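Hcp1 (Flavobacterium johnsoniae, PDB 6BDC) probably assembles into the hexameric rings of the type VI secretion tube and may act as a chaperone for secreted effectors. Local coordinates at residues 46-51 with 105-110. Sequence-based numbering, arbitrary orientation.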
ATOM      1  N   VAL A  46      -0.878  23.801  -2.072  1.00 99.59           N
ATOM      2  CA  VAL A  46      -0.772  25.175  -1.598  1.00 89.23           C
ATOM      3  C   VAL A  46      -1.414  25.303  -0.223  1.00 97.39           C
ATOM      4  O   VAL A  46      -2.403  24.633   0.086  1.00110.13           O
ATOM      5  CB  VAL A  46      -1.435  26.149  -2.600  1.00 93.53           C
ATOM      6  CG1 VAL A  46      -1.427  27.566  -2.069  1.00 97.41           C
ATOM      7  CG2 VAL A  46      -0.734  26.080  -3.941  1.00104.37           C
ATOM      8  N   GLU A  47      -0.833  26.165   0.612  1.00 93.05           N
ATOM      9  CA  GLU A  47      -1.498  26.578   1.841  1.00101.38           C
ATOM     10  C   GLU A  47      -2.704  27.444   1.491  1.00108.97           C
ATOM     11  O   GLU A  47      -2.587  28.420   0.745  1.00118.85           O
ATOM     12  CB  GLU A  47      -0.523  27.336   2.744  1.00117.51           C
ATOM     13  CG  GLU A  47      -0.373  26.748   4.141  1.00121.99           C
ATOM     14  CD  GLU A  47       0.765  27.389   4.920  1.00134.89           C
ATOM     15  OE1 GLU A  47       1.784  27.747   4.291  1.00141.37           O
ATOM     16  OE2 GLU A  47       0.642  27.538   6.157  1.00138.31           O
ATOM     17  N   SER A  48      -3.868  27.088   2.037  1.00118.06           N
ATOM     18  CA  SER A  48      -5.128  27.569   1.473  1.00114.08           C
ATOM     19  C   SER A  48      -5.379  29.046   1.747  1.00103.93           C
ATOM     20  O   SER A  48      -6.065  29.705   0.956  1.00106.38           O
ATOM     21  CB  SER A  48      -6.286  26.729   2.004  1.00102.58           C
ATOM     22  OG  SER A  48      -6.322  25.473   1.366  1.00108.22           O
ATOM     23  N   THR A  49      -4.836  29.579   2.843  1.00106.38           N
ATOM     24  CA  THR A  49      -5.084  30.952   3.280  1.00113.26           C
ATOM     25  C   THR A  49      -6.578  31.221   3.410  1.00119.79           C
ATOM     26  O   THR A  49      -7.387  30.290   3.486  1.00139.58           O
ATOM     27  CB  THR A  49      -4.463  31.982   2.322  1.00127.70           C
ATOM     28  OG1 THR A  49      -5.364  32.234   1.237  1.00129.37           O
ATOM     29  CG2 THR A  49      -3.133  31.487   1.772  1.00111.87           C
ATOM     30  N   GLY A  50      -6.952  32.498   3.454  1.00150.77           N
ATOM     31  CA  GLY A  50      -8.340  32.883   3.322  1.00127.03           C
ATOM     32  C   GLY A  50      -8.771  33.168   1.904  1.00130.99           C
ATOM     33  O   GLY A  50      -9.962  33.368   1.648  1.00130.91           O
ATOM     34  N   SER A  51      -7.826  33.178   0.968  1.00144.19           N
ATOM     35  CA  SER A  51      -8.154  33.446  -0.424  1.00135.36           C
ATOM     36  C   SER A  51      -8.995  32.316  -1.004  1.00128.70           C
ATOM     37  O   SER A  51      -8.883  31.156  -0.602  1.00116.85           O
ATOM     38  CB  SER A  51      -6.880  33.620  -1.246  1.00125.01           C
ATOM     39  OG  SER A  51      -7.173  33.579  -2.630  1.00133.77           O
ATOM     40  N   LEU A 105      -4.734  22.919   6.373  1.00107.45           N
ATOM     41  CA  LEU A 105      -5.616  23.253   5.273  1.00115.22           C
ATOM     42  C   LEU A 105      -4.844  23.498   4.013  1.00105.63           C
ATOM     43  O   LEU A 105      -4.160  24.493   3.901  1.00117.86           O
ATOM     44  CB  LEU A 105      -6.427  24.483   5.617  1.00111.30           C
ATOM     45  CG  LEU A 105      -7.635  24.743   4.736  1.00110.86           C
ATOM     46  CD1 LEU A 105      -8.322  23.448   4.383  1.00100.86           C
ATOM     47  CD2 LEU A 105      -8.598  25.625   5.491  1.00125.54           C
ATOM     48  N   THR A 106      -5.000  22.618   3.032  1.00 97.93           N
ATOM     49  CA  THR A 106      -4.204  22.744   1.819  1.00 94.48           C
ATOM     50  C   THR A 106      -5.098  22.605   0.594  1.00101.81           C
ATOM     51  O   THR A 106      -6.178  22.009   0.646  1.00107.27           O
ATOM     52  CB  THR A 106      -3.087  21.689   1.743  1.00 89.09           C
ATOM     53  OG1 THR A 106      -3.664  20.383   1.613  1.00100.90           O
ATOM     54  CG2 THR A 106      -2.213  21.733   2.988  1.00 91.12           C
ATOM     55  N   GLU A 107      -4.616  23.154  -0.519  1.00 84.38           N
ATOM     56  CA  GLU A 107      -5.248  23.012  -1.824  1.00 82.28           C
ATOM     57  C   GLU A 107      -4.321  22.230  -2.743  1.00 80.45           C
ATOM     58  O   GLU A 107      -3.145  22.575  -2.879  1.00 84.42           O
ATOM     59  CB  GLU A 107      -5.554  24.380  -2.439  1.00 85.32           C
ATOM     60  CG  GLU A 107      -6.756  25.093  -1.850  1.00108.05           C
ATOM     61  CD  GLU A 107      -6.910  26.501  -2.392  1.00 95.82           C
ATOM     62  OE1 GLU A 107      -6.163  27.395  -1.946  1.00104.93           O
ATOM     63  OE2 GLU A 107      -7.764  26.711  -3.278  1.00 91.58           O
ATOM     64  N   THR A 108      -4.855  21.189  -3.381  1.00 73.78           N
ATOM     65  CA  THR A 108      -4.087  20.349  -4.295  1.00 75.79           C
ATOM     66  C   THR A 108      -4.805  20.307  -5.635  1.00 80.20           C
ATOM     67  O   THR A 108      -5.956  19.868  -5.710  1.00 70.13           O
ATOM     68  CB  THR A 108      -3.911  18.935  -3.741  1.00 75.64           C
ATOM     69  OG1 THR A 108      -3.052  18.976  -2.597  1.00 85.97           O
ATOM     70  CG2 THR A 108      -3.301  18.024  -4.798  1.00 65.47           C
ATOM     71  N   PHE A 109      -4.126  20.748  -6.690  1.00 70.63           N
ATOM     72  CA  PHE A 109      -4.771  20.888  -7.986  1.00 73.99           C
ATOM     73  C   PHE A 109      -3.779  20.555  -9.088  1.00 71.40           C
ATOM     74  O   PHE A 109      -2.563  20.535  -8.875  1.00 70.85           O
ATOM     75  CB  PHE A 109      -5.338  22.304  -8.181  1.00 90.24           C
ATOM     76  CG  PHE A 109      -4.312  23.396  -8.057  1.00 75.93           C
ATOM     77  CD1 PHE A 109      -3.723  23.947  -9.184  1.00 90.18           C
ATOM     78  CD2 PHE A 109      -3.936  23.871  -6.813  1.00 78.23           C
ATOM     79  CE1 PHE A 109      -2.779  24.955  -9.069  1.00 80.97           C
ATOM     80  CE2 PHE A 109      -2.993  24.875  -6.690  1.00 86.26           C
ATOM     81  CZ  PHE A 109      -2.415  25.418  -7.818  1.00 85.30           C
HETATM   82  N   MSE A 110      -4.319  20.293 -10.274  1.00 72.16           N
HETATM   83  CA  MSE A 110      -3.502  20.013 -11.443  1.00 76.98           C
HETATM   84  C   MSE A 110      -3.961  20.839 -12.648  1.00 99.16           C
HETATM   85  O   MSE A 110      -5.146  20.852 -13.004  1.00 73.29           O
HETATM   86  CB  MSE A 110      -3.526  18.516 -11.762  1.00 78.51           C
HETATM   87  CG  MSE A 110      -3.595  18.152 -13.246  1.00 89.91           C
HETATM   88 SE   MSE A 110      -3.045  16.305 -13.565  1.00 93.51          SE
HETATM   89  CE  MSE A 110      -4.305  15.842 -14.993  1.00 91.36           C
TER
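Val46 and Glu107 face each other as a hydrogen-bonded antiparallel pair, and their two backbone bonds illustrate how an antiparallel pairing runs to the last residues of a strand before the backbone leaves the sheet. Val46 N donates to Glu107 O and Glu107 N returns a bond to Val46 O, each at 2.7 Å. The same Val46 O also receives a CA-H...O contact from Thr106 CA at 3.1 Å, at the next, non-hydrogen-bonded pair, Glu47 with Thr106. Beyond Glu47 strand 41-47 has ended, yet Ser48 N still reaches Leu105 O, a longer bond of 3.2 Å whose donor is tilted 33° from the carbonyl plane.

Ser48 directs its CB toward strand 105-113. This CB packs on Leu105 CG at 3.6 Å, while OG lies beside the stem of Glu107, 3.3 Å from CG. That hydroxyl hydrogen-bonds to Glu95 OE2, and the Glu107 carboxylate is held through OE2 by Tyr93 OH, so Ser48 OG and Glu107 OE2 both find partners on strand 88-98. Apolar packing continues on the face shared by Val46 and Glu107: with chi1 of Val46 at 176°, CG1 is anti to the backbone N and CG2 is left beside that N, where it meets the edge of the Phe109 ring at CE2 (3.8 Å).

Past Ser48 the chain makes an ST turn, in which Thr49 OG1 accepts from Ser51 N at 2.7 Å and donates to Ser48 O. Ser51 OG then caps Glu53 N, leading into helix 53-60.

Within the curled antiparallel sheet, consistent with the beta-barrel of Hcp proteins, strand 105-113 runs between strands 41-47 and 88-98. Leu54 of helix 53-60 touches Glu107 and Phe109, Tyr14 of strand 12-24 touches Val46, and Leu105 packs on Phe71 of a neighbouring subunit in the six-chain assembly.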